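Local coordinates for protein acetyltransferase (Klebsiella pneumoniae, PDB 5XUN) that probably acetylates glycyl-tRNA with acetyl-CoA as the acetyl donor, acting as the toxin of a type II toxin-antitoxin pair, at residues Y63-S68 / P90-G95; G128-F133 / L160-T165; I7-D12 / R46-V51; E26-F31 / R96-K101. The protein carries 1 engineered substitution. One frame throughout, in Å; residues are numbered along the deposited sequence.

Contact 1 of 4, residues Y63-S68 / P90-G95; sequences YTLSGS and PSVTLG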
# COMPACT_ATOMS: atom_id res chain seq x y z
N TYR B 63 15.45 5.45 4.18
CA TYR B 63 14.21 4.96 4.79
C TYR B 63 13.55 3.94 3.86
O TYR B 63 13.85 3.89 2.66
CB TYR B 63 13.25 6.10 5.14
CG TYR B 63 12.51 6.78 4.00
CD1 TYR B 63 11.37 6.21 3.44
CD2 TYR B 63 12.91 8.02 3.52
CE1 TYR B 63 10.67 6.84 2.42
CE2 TYR B 63 12.23 8.66 2.50
CZ TYR B 63 11.10 8.07 1.96
OH TYR B 63 10.41 8.70 0.95
N THR B 64 12.63 3.14 4.42
CA THR B 64 11.92 2.11 3.66
C THR B 64 10.41 2.20 3.91
O THR B 64 9.96 2.52 5.01
CB THR B 64 12.40 0.69 4.03
OG1 THR B 64 11.94 0.35 5.34
CG2 THR B 64 13.90 0.60 4.01
N LEU B 65 9.63 1.85 2.87
CA LEU B 65 8.17 1.86 2.93
C LEU B 65 7.62 0.51 2.47
O LEU B 65 8.07 -0.04 1.47
CB LEU B 65 7.58 2.97 2.05
CG LEU B 65 8.03 4.38 2.43
CD1 LEU B 65 7.54 5.43 1.43
CD2 LEU B 65 7.54 4.70 3.82
N SER B 66 6.64 -0.00 3.21
CA SER B 66 5.97 -1.24 2.84
C SER B 66 4.47 -1.08 3.05
O SER B 66 4.05 -0.43 4.01
CB SER B 66 6.48 -2.42 3.69
OG SER B 66 7.90 -2.48 3.64
N GLY B 67 3.68 -1.66 2.16
CA GLY B 67 2.25 -1.72 2.38
C GLY B 67 1.91 -2.58 3.58
O GLY B 67 2.52 -3.62 3.82
N SER B 68 0.88 -2.18 4.31
CA SER B 68 0.55 -2.88 5.54
C SER B 68 -0.90 -2.59 5.89
O SER B 68 -1.62 -1.90 5.16
CB SER B 68 1.47 -2.44 6.68
OG SER B 68 1.31 -1.06 6.95
N PRO B 90 -6.25 -0.04 6.40
CA PRO B 90 -5.11 -0.12 5.48
C PRO B 90 -4.10 0.97 5.80
O PRO B 90 -4.45 2.04 6.30
CB PRO B 90 -5.75 0.10 4.10
CG PRO B 90 -6.94 1.00 4.39
CD PRO B 90 -7.43 0.60 5.78
N SER B 91 -2.83 0.67 5.52
CA SER B 91 -1.77 1.60 5.87
C SER B 91 -0.55 1.36 4.99
O SER B 91 -0.50 0.42 4.18
CB SER B 91 -1.39 1.47 7.35
OG SER B 91 -1.02 0.13 7.65
N VAL B 92 0.42 2.26 5.15
CA VAL B 92 1.80 2.07 4.73
C VAL B 92 2.66 2.13 5.98
O VAL B 92 2.40 2.94 6.88
CB VAL B 92 2.25 3.16 3.72
CG1 VAL B 92 3.75 3.06 3.44
CG2 VAL B 92 1.47 3.03 2.43
N THR B 93 3.66 1.27 6.07
CA THR B 93 4.55 1.22 7.23
C THR B 93 5.89 1.83 6.88
O THR B 93 6.49 1.50 5.86
CB THR B 93 4.73 -0.21 7.72
OG1 THR B 93 3.51 -0.67 8.32
CG2 THR B 93 5.87 -0.29 8.76
N LEU B 94 6.35 2.76 7.73
CA LEU B 94 7.74 3.22 7.69
C LEU B 94 8.55 2.18 8.44
O LEU B 94 8.58 2.16 9.67
CB LEU B 94 7.86 4.60 8.32
CG LEU B 94 9.24 5.24 8.45
CD1 LEU B 94 9.87 5.40 7.08
CD2 LEU B 94 9.14 6.59 9.14
N GLY B 95 9.16 1.26 7.69
CA GLY B 95 9.85 0.15 8.33
C GLY B 95 11.10 0.60 9.06
O GLY B 95 11.40 0.11 10.15
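Thr64 to Ser68 pair with Ser91 to Gly95 as antiparallel strands, their axes 4.4 Å apart at closest and 151° from one N-to-C direction to the other. Ser66 and Thr93 form a hydrogen-bonded pair in which Thr93 N reaches Ser66 O at 2.7 Å, while Gly67 faces Val92 in a non-hydrogen-bonded pair. One face is polar. On it Ser68 OG is gripped by two hydroxyls, Thr93 OG1 at 2.6 Å and Ser91 OG at 2.7 Å; any of the three oxygens may supply a proton. With each serine OG between its own backbone N and carbonyl carbon (chi1 62° in Ser68, 56° in Ser91), the two oxygens stay close over the paired backbones and within bonding distance of each other, a place that short hydroxyl side chains suit. The other face is apolar, as befits a side turned to the core. Leu94 CD1 lies 4.1 Å from Leu65 CD2, and the same methyl comes 4.0 Å from Tyr63 CB, with the Leu94 and Tyr63 side chains crossing at about a right angle. Val92 CG1 meets Leu65 CB at 4.1 Å. Helix 108-126 covers this face, with Val119 against Leu65 and His115 bonded to Tyr63 OH. Strand 46-51 flanks Tyr63 and Leu65, strand 131-135 lies along the far side of 90-95, and backbone bonds from Leu65 and Gly67 reach the second subunit.

Contact 2 of 4, residues G128-F133 / L160-T165; sequences GIYGLF and LLFYPT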
# COMPACT_ATOMS: atom_id res chain seq x y z
N GLY B 128 -6.18 2.49 -1.32
CA GLY B 128 -6.65 2.90 -0.01
C GLY B 128 -5.60 2.80 1.08
O GLY B 128 -5.13 1.71 1.41
N ILE B 129 -5.25 3.95 1.67
CA ILE B 129 -4.21 4.02 2.70
C ILE B 129 -4.70 5.01 3.75
O ILE B 129 -4.73 6.22 3.51
CB ILE B 129 -2.86 4.48 2.14
CG1 ILE B 129 -2.26 3.40 1.23
CG2 ILE B 129 -1.88 4.83 3.27
CD1 ILE B 129 -1.22 3.93 0.33
N TYR B 130 -5.04 4.49 4.93
CA TYR B 130 -5.64 5.33 5.96
C TYR B 130 -4.61 6.17 6.70
O TYR B 130 -4.97 7.18 7.31
CB TYR B 130 -6.42 4.46 6.95
CG TYR B 130 -7.19 5.25 7.99
CD1 TYR B 130 -8.32 5.99 7.63
CD2 TYR B 130 -6.80 5.24 9.32
CE1 TYR B 130 -9.02 6.72 8.58
CE2 TYR B 130 -7.50 5.96 10.27
CZ TYR B 130 -8.61 6.70 9.89
OH TYR B 130 -9.30 7.41 10.83
N GLY B 131 -3.34 5.78 6.65
CA GLY B 131 -2.28 6.62 7.17
C GLY B 131 -0.96 5.87 7.19
O GLY B 131 -0.84 4.78 6.63
N LEU B 132 0.01 6.49 7.85
CA LEU B 132 1.37 5.97 7.93
C LEU B 132 1.60 5.37 9.31
O LEU B 132 1.49 6.07 10.32
CB LEU B 132 2.39 7.07 7.63
CG LEU B 132 3.88 6.74 7.80
CD1 LEU B 132 4.41 5.81 6.71
CD2 LEU B 132 4.68 8.04 7.82
N PHE B 133 1.93 4.08 9.34
CA PHE B 133 2.16 3.33 10.56
C PHE B 133 3.66 3.25 10.82
O PHE B 133 4.44 3.08 9.88
CB PHE B 133 1.55 1.93 10.43
CG PHE B 133 1.68 1.06 11.67
CD1 PHE B 133 2.85 0.34 11.91
CD2 PHE B 133 0.62 0.92 12.55
CE1 PHE B 133 2.97 -0.48 13.03
CE2 PHE B 133 0.73 0.11 13.67
CZ PHE B 133 1.91 -0.59 13.91
N LEU B 160 3.81 1.96 19.07
CA LEU B 160 3.07 2.01 17.82
C LEU B 160 2.50 3.40 17.65
O LEU B 160 1.73 3.88 18.49
CB LEU B 160 1.96 0.96 17.81
CG LEU B 160 2.37 -0.46 18.24
CD1 LEU B 160 1.19 -1.40 18.21
CD2 LEU B 160 3.51 -0.98 17.37
N LEU B 161 2.88 4.07 16.56
CA LEU B 161 2.45 5.42 16.25
C LEU B 161 1.84 5.44 14.86
O LEU B 161 1.98 4.49 14.08
CB LEU B 161 3.60 6.43 16.36
CG LEU B 161 4.40 6.39 17.66
CD1 LEU B 161 5.56 7.37 17.61
CD2 LEU B 161 3.50 6.69 18.86
N PHE B 162 1.17 6.54 14.54
CA PHE B 162 0.34 6.59 13.35
C PHE B 162 0.19 8.04 12.92
O PHE B 162 0.01 8.92 13.77
CB PHE B 162 -1.03 5.96 13.62
CG PHE B 162 -1.98 6.01 12.45
CD1 PHE B 162 -1.76 5.22 11.33
CD2 PHE B 162 -3.09 6.84 12.48
CE1 PHE B 162 -2.64 5.25 10.27
CE2 PHE B 162 -3.97 6.88 11.42
CZ PHE B 162 -3.74 6.09 10.31
N TYR B 163 0.26 8.28 11.62
CA TYR B 163 0.01 9.61 11.08
C TYR B 163 -1.07 9.49 10.01
O TYR B 163 -0.82 8.87 8.96
CB TYR B 163 1.29 10.22 10.51
CG TYR B 163 1.24 11.72 10.35
CD1 TYR B 163 0.65 12.30 9.23
CD2 TYR B 163 1.80 12.57 11.30
CE1 TYR B 163 0.61 13.67 9.07
CE2 TYR B 163 1.77 13.95 11.15
CZ TYR B 163 1.17 14.49 10.03
OH TYR B 163 1.13 15.86 9.86
N PRO B 164 -2.26 10.04 10.24
CA PRO B 164 -3.38 9.78 9.32
C PRO B 164 -3.22 10.47 7.97
O PRO B 164 -2.72 11.59 7.88
CB PRO B 164 -4.61 10.31 10.07
CG PRO B 164 -4.10 11.14 11.18
CD PRO B 164 -2.64 10.89 11.38
N THR B 165 -3.64 9.76 6.92
CA THR B 165 -3.72 10.34 5.58
C THR B 165 -4.50 11.65 5.58
O THR B 165 -4.17 12.59 4.85
CB THR B 165 -4.36 9.33 4.62
OG1 THR B 165 -3.53 8.17 4.52
CG2 THR B 165 -4.56 9.92 3.25
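The C-terminal half of the GNAT sheet is built here, where Leu132 and Tyr163 form the hydrogen-bonded pair of antiparallel strands 131-133 and 160-164. Leu132 N reaches Tyr163 O at 2.8 Å, and Tyr163 N returns a bond of 2.8 Å to Leu132 O. Gly131 has no side chain, and with CG anti to the backbone N (chi1 178°) the Phe162 ring settles against its backbone, Phe162 CE1 3.4 Å from Gly131 CA. Beyond Gly131 the ring meets Tyr130 rim to rim, Phe162 CZ 3.3 Å from Tyr130 CD2, the planes only 15° apart and neither ring over the other. In the GNAT fold strand 131-135 runs parallel to strand 88-99, and 160-164 continues the sheet on its other side. The rings of Phe162 and Phe133 also meet Phe70 of strand 59-71. At the start of strand 160-164, Phe133 CZ touches Leu160 CD2 at 3.8 Å. At the end of that strand Pro164 is the N-cap of helix 165-171, and Thr165, the first helical residue, ties that helix to the loop before strand 131-135: its N bonds Tyr130 O at 2.9 Å, and its hydroxyl OG1, on the beta carbon and so close to the backbone, gives a proton to Ile129 O from above the carbonyl plane.

Contact 3 of 4, residues I7-D12 / R46-V51; sequences IEMIAD and RGYALV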
# COMPACT_ATOMS: atom_id res chain seq x y z
N ILE B 7 17.41 13.68 -1.80
CA ILE B 7 16.71 12.43 -1.52
C ILE B 7 16.31 11.79 -2.85
O ILE B 7 15.83 12.47 -3.76
CB ILE B 7 15.49 12.66 -0.63
CG1 ILE B 7 15.91 13.34 0.67
CG2 ILE B 7 14.76 11.35 -0.37
CD1 ILE B 7 14.76 13.89 1.47
N GLU B 8 16.54 10.48 -2.96
CA GLU B 8 16.16 9.74 -4.15
C GLU B 8 15.81 8.31 -3.75
O GLU B 8 16.25 7.81 -2.71
CB GLU B 8 17.29 9.73 -5.20
CG GLU B 8 18.54 9.00 -4.73
CD GLU B 8 19.73 9.19 -5.64
OE1 GLU B 8 19.88 10.29 -6.23
OE2 GLU B 8 20.53 8.24 -5.78
N MET B 9 14.98 7.67 -4.57
CA MET B 9 14.84 6.22 -4.47
C MET B 9 16.19 5.58 -4.77
O MET B 9 16.94 6.05 -5.63
CB MET B 9 13.79 5.71 -5.46
CG MET B 9 13.73 4.19 -5.58
SD MET B 9 12.27 3.62 -6.49
CE MET B 9 11.02 4.45 -5.51
N ILE B 10 16.52 4.52 -4.03
CA ILE B 10 17.84 3.91 -4.21
C ILE B 10 17.97 3.41 -5.63
O ILE B 10 17.08 2.73 -6.16
CB ILE B 10 18.08 2.80 -3.17
CG1 ILE B 10 17.00 1.72 -3.26
CG2 ILE B 10 18.12 3.41 -1.77
CD1 ILE B 10 17.29 0.50 -2.40
N ALA B 11 19.08 3.76 -6.27
CA ALA B 11 19.29 3.46 -7.67
C ALA B 11 19.51 1.97 -7.89
O ALA B 11 19.94 1.24 -6.98
CB ALA B 11 20.48 4.25 -8.21
N ASP B 12 19.19 1.51 -9.10
CA ASP B 12 19.29 0.09 -9.43
C ASP B 12 20.69 -0.45 -9.19
O ASP B 12 20.85 -1.55 -8.66
CB ASP B 12 18.89 -0.15 -10.89
CG ASP B 12 17.43 0.10 -11.14
OD1 ASP B 12 16.62 -0.15 -10.23
OD2 ASP B 12 17.10 0.56 -12.26
N ARG B 46 10.33 -0.60 -0.47
CA ARG B 46 11.01 0.28 -1.40
C ARG B 46 11.85 1.26 -0.59
O ARG B 46 11.41 1.76 0.46
CB ARG B 46 10.03 1.03 -2.31
CG ARG B 46 9.20 0.09 -3.19
CD ARG B 46 10.09 -0.79 -4.07
NE ARG B 46 10.51 -0.11 -5.28
CZ ARG B 46 11.28 -0.66 -6.22
NH1 ARG B 46 11.71 -1.90 -6.08
NH2 ARG B 46 11.64 0.03 -7.29
N GLY B 47 13.08 1.48 -1.04
CA GLY B 47 14.08 2.21 -0.28
C GLY B 47 14.39 3.56 -0.89
O GLY B 47 14.47 3.70 -2.11
N TYR B 48 14.63 4.54 -0.03
CA TYR B 48 14.99 5.88 -0.45
C TYR B 48 16.25 6.28 0.31
O TYR B 48 16.45 5.88 1.46
CB TYR B 48 13.85 6.89 -0.17
CG TYR B 48 12.59 6.58 -0.94
CD1 TYR B 48 11.72 5.58 -0.52
CD2 TYR B 48 12.28 7.27 -2.11
CE1 TYR B 48 10.57 5.28 -1.23
CE2 TYR B 48 11.13 6.98 -2.83
CZ TYR B 48 10.28 5.98 -2.38
OH TYR B 48 9.13 5.67 -3.09
N ALA B 49 17.10 7.07 -0.34
CA ALA B 49 18.38 7.43 0.26
C ALA B 49 18.60 8.93 0.23
O ALA B 49 18.25 9.61 -0.75
CB ALA B 49 19.53 6.73 -0.47
N LEU B 50 19.22 9.44 1.29
CA LEU B 50 19.68 10.82 1.39
C LEU B 50 21.17 10.81 1.05
O LEU B 50 21.95 10.15 1.73
CB LEU B 50 19.44 11.36 2.80
CG LEU B 50 20.00 12.72 3.21
CD1 LEU B 50 19.27 13.83 2.49
CD2 LEU B 50 19.91 12.88 4.71
N VAL B 51 21.55 11.52 -0.02
CA VAL B 51 22.84 11.32 -0.65
C VAL B 51 23.50 12.67 -0.93
O VAL B 51 22.84 13.69 -1.14
CB VAL B 51 22.72 10.50 -1.96
CG1 VAL B 51 22.07 9.14 -1.70
CG2 VAL B 51 21.94 11.27 -3.01
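Glu8 O accepts the shortest polar bond of this pair, from Ala49 N at 2.6 Å, with the donor nearly along the C=O axis (172°). The same oxygen also meets the CA-H of Tyr48. Ala49 O replies to Glu8 N at 2.9 Å, and Gly47 O takes Ile10 N at 2.9 Å, extending the pairing one residue past strand 7-9. Ile10 CG1 stands between its backbone N and carbonyl carbon (chi1 58°), 3.4 Å from Gly47 O; with no side chain on Gly47 the isoleucine can pack closely on the backbone, while its CG2 rests 3.8 Å from Ala49 CB. In the GNAT fold this is the antiparallel joining of the first two strands, with helices 26-34 and 36-41 inserted between them in the chain; strand 6-9 forms an outer edge of the sheet within the chain. The side chains of Met9 and Tyr48 start out in diverging directions, yet the flexible thioether bends back at its end (chi3 -54°) and puts CE 3.6 Å from Tyr48 CZ. The phenol oxygen of Tyr48 is bonded to Ala126 O of the second subunit, and Arg46, whose NH2 lies 3.7 Å from Met9 SD, gives NE to Lys125 O of that subunit. At the other end Ile7 CG1 touches Leu50 CD1 at 3.9 Å, and helix 108-126 covers Ile7 through Met111, Leu112 and His115.

Contact 4 of 4, residues E26-F31 / R96-K101; sequences EALNTF and RLAIDK. With ACO (acetyl coenzyme *a), chain E.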
# COMPACT_ATOMS: atom_id res chain seq x y z
N GLU B 26 22.94 -0.23 15.64
CA GLU B 26 23.64 -1.17 14.78
C GLU B 26 22.69 -1.92 13.86
O GLU B 26 23.06 -2.27 12.73
CB GLU B 26 24.46 -2.15 15.62
CG GLU B 26 25.59 -2.80 14.83
CD GLU B 26 26.51 -1.79 14.14
OE1 GLU B 26 26.64 -0.65 14.65
OE2 GLU B 26 27.09 -2.13 13.09
N ALA B 27 21.46 -2.18 14.31
CA ALA B 27 20.54 -2.96 13.50
C ALA B 27 20.27 -2.27 12.17
O ALA B 27 20.26 -2.92 11.12
CB ALA B 27 19.23 -3.19 14.27
N LEU B 28 20.09 -0.95 12.20
CA LEU B 28 19.82 -0.20 10.98
C LEU B 28 21.08 0.02 10.15
O LEU B 28 20.97 0.21 8.94
CB LEU B 28 19.18 1.14 11.34
CG LEU B 28 17.88 0.97 12.14
CD1 LEU B 28 17.14 2.28 12.32
CD2 LEU B 28 16.98 -0.08 11.53
N ASN B 29 22.26 -0.00 10.78
CA ASN B 29 23.49 0.02 10.01
C ASN B 29 23.68 -1.30 9.28
O ASN B 29 24.05 -1.33 8.10
CB ASN B 29 24.69 0.29 10.91
CG ASN B 29 24.59 1.60 11.66
OD1 ASN B 29 24.17 2.61 11.10
ND2 ASN B 29 24.99 1.59 12.92
N THR B 30 23.45 -2.41 9.98
CA THR B 30 23.54 -3.71 9.35
C THR B 30 22.49 -3.85 8.25
O THR B 30 22.77 -4.41 7.18
CB THR B 30 23.38 -4.81 10.41
OG1 THR B 30 24.47 -4.73 11.34
CG2 THR B 30 23.39 -6.18 9.78
N PHE B 31 21.29 -3.32 8.47
CA PHE B 31 20.24 -3.47 7.47
C PHE B 31 20.62 -2.76 6.18
O PHE B 31 20.42 -3.30 5.09
CB PHE B 31 18.90 -2.96 7.99
CG PHE B 31 17.76 -3.21 7.03
CD1 PHE B 31 17.49 -2.32 6.00
CD2 PHE B 31 17.00 -4.35 7.14
CE1 PHE B 31 16.45 -2.56 5.11
CE2 PHE B 31 15.96 -4.60 6.24
CZ PHE B 31 15.70 -3.70 5.23
N ARG B 96 11.82 1.56 8.48
CA ARG B 96 13.11 2.01 8.97
C ARG B 96 13.35 3.43 8.52
O ARG B 96 12.95 3.82 7.41
CB ARG B 96 14.25 1.15 8.42
CG ARG B 96 14.37 -0.19 9.05
CD ARG B 96 15.02 -1.13 8.09
NE ARG B 96 14.65 -2.49 8.45
CZ ARG B 96 13.58 -3.10 7.98
NH1 ARG B 96 12.77 -2.46 7.14
NH2 ARG B 96 13.31 -4.33 8.36
N LEU B 97 14.05 4.18 9.36
CA LEU B 97 14.53 5.52 9.03
C LEU B 97 15.81 5.75 9.81
O LEU B 97 15.85 5.46 11.01
CB LEU B 97 13.48 6.58 9.37
CG LEU B 97 14.01 8.01 9.32
CD1 LEU B 97 13.97 8.50 7.90
CD2 LEU B 97 13.22 8.94 10.23
N ALA B 98 16.85 6.24 9.15
CA ALA B 98 18.13 6.42 9.81
C ALA B 98 18.91 7.52 9.12
O ALA B 98 18.89 7.64 7.89
CB ALA B 98 18.95 5.12 9.81
N ILE B 99 19.59 8.33 9.92
CA ILE B 99 20.48 9.40 9.46
C ILE B 99 21.87 9.11 10.02
O ILE B 99 22.01 8.70 11.17
CB ILE B 99 19.98 10.79 9.92
CG1 ILE B 99 18.61 11.10 9.32
CG2 ILE B 99 20.98 11.87 9.55
CD1 ILE B 99 18.67 11.49 7.86
N ASP B 100 22.90 9.32 9.19
CA ASP B 100 24.26 9.10 9.66
C ASP B 100 24.66 10.11 10.73
O ASP B 100 24.30 11.29 10.67
CB ASP B 100 25.24 9.18 8.49
CG ASP B 100 26.67 8.90 8.93
OD1 ASP B 100 26.98 7.73 9.23
OD2 ASP B 100 27.48 9.85 8.97
N LYS B 101 25.43 9.63 11.72
CA LYS B 101 25.84 10.46 12.86
C LYS B 101 26.49 11.76 12.41
O LYS B 101 26.29 12.81 13.02
CB LYS B 101 26.82 9.69 13.75
CG LYS B 101 26.25 8.61 14.64
CD LYS B 101 27.41 7.96 15.41
CE LYS B 101 26.95 7.01 16.50
NZ LYS B 101 26.44 7.73 17.71
N1A ACO E . 14.81 21.85 11.13
C2A ACO E . 14.47 21.03 12.15
N3A ACO E . 15.28 20.72 13.18
C4A ACO E . 16.53 21.24 13.26
C5A ACO E . 16.98 22.14 12.18
C6A ACO E . 16.03 22.43 11.07
N6A ACO E . 16.39 23.25 10.06
N7A ACO E . 18.24 22.51 12.47
C8A ACO E . 18.56 21.90 13.63
N9A ACO E . 17.56 21.15 14.12
C1B ACO E . 17.65 20.35 15.37
C2B ACO E . 16.60 20.69 16.43
O2B ACO E . 17.17 21.52 17.45
C3B ACO E . 16.18 19.34 16.99
O3B ACO E . 16.94 19.06 18.16
P3B ACO E . 16.33 18.24 19.42
O7A ACO E . 15.57 19.29 20.20
O8A ACO E . 15.44 17.19 18.79
O9A ACO E . 17.55 17.69 20.11
C4B ACO E . 16.58 18.33 15.93
O4B ACO E . 17.50 18.96 15.04
C5B ACO E . 15.41 17.80 15.11
O5B ACO E . 15.69 16.44 14.75
P1A ACO E . 16.35 16.05 13.33
O1A ACO E . 17.68 16.74 13.19
O2A ACO E . 15.32 16.18 12.24
O3A ACO E . 16.59 14.49 13.59
P2A ACO E . 17.96 13.75 13.22
O4A ACO E . 18.51 14.29 11.92
O5A ACO E . 18.84 13.68 14.44
O6A ACO E . 17.36 12.28 12.94
CBP ACO E . 16.86 10.12 13.77
CCP ACO E . 16.67 11.61 13.99
CDP ACO E . 16.55 9.76 12.33
CEP ACO E . 15.96 9.34 14.72
CAP ACO E . 18.33 9.86 14.12
OAP ACO E . 18.51 10.16 15.51
C9P ACO E . 18.74 8.45 13.87
O9P ACO E . 19.11 8.08 12.76
N8P ACO E . 18.70 7.66 14.93
C7P ACO E . 19.36 6.37 14.96
C6P ACO E . 18.53 5.30 14.27
C5P ACO E . 17.09 5.44 14.69
O5P ACO E . 16.77 5.27 15.86
N4P ACO E . 16.24 5.77 13.73
C3P ACO E . 14.84 6.05 14.00
C2P ACO E . 14.03 4.79 14.25
S1P ACO E . 13.04 4.48 12.83
C ACO E . 11.90 3.54 13.58
O ACO E . 11.88 3.56 14.79
CH3 ACO E . 10.97 2.72 12.74
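Helix 26-31 crosses strand 96-99 almost perpendicularly, at 97° with axes 9.3 Å apart, and touches it through Leu28 and Phe31 on one side and Arg96 to Ala98 on the other. Arg96 is the centre of the contact, touching both Phe31 and Leu28. Its guanidinium lies flat on the Phe31 ring, planes 14° apart, with Arg96 CZ 3.7 Å from the ring centroid in a cation-pi stack; NE sits over the ring centre, and Arg96 CD makes a CH-pi contact at 3.5 Å from the same centroid. An extended chain from CG to NE carries the arginine across the ring. A long side chain with an apolar stem and a flat cationic head suits this place, since the stem also packs against Leu28, whose CD2 is 3.6 Å from Arg96 CG. Weak bonds hold the guanidinium ends, NH1 to Thr64 OG1 and NH2 to Tyr86 OH of the second subunit. The other methyl of Leu28, CD1, meets Ala98 CB at 4.2 Å and pantetheine carbon C6P of acetyl-CoA at 3.9 Å. The strand grips the cofactor by its backbone: N4P donates to Leu97 O at 2.8 Å, and Ile99 N donates to O9P at 2.9 Å. Such strand-like pairing of pantetheine is characteristic of GNAT enzymes, in which a glycine-rich loop leading into a helix, here 108-126, supplies cofactor-binding N-H groups, among them Gly105, Gly107, Gly109 and Glu110.

Overall arrangement
All four contacts share one mixed sheet. Contact 1 lies centrally: strand 46-51 of contact 3 joins its one flank, where Tyr63 O meets Tyr48 N at 2.9 Å, and strand 131-135 of contact 2 joins the other, where Val92 O meets Phe133 N at 2.8 Å. Contacts 2 and 3 therefore stand on opposite sides of the chain's centre, their own centres about 22 Å apart. Contact 4 continues strand 88-99 beyond contact 1, about 17 Å between centres, and is the one that holds the pantetheine arm; Leu94 and Gly95 of contact 1 also line that pocket. Contacts 3 and 4 touch where Leu50 CD2 packs on Ile99 CD1. Every contact reaches the second subunit.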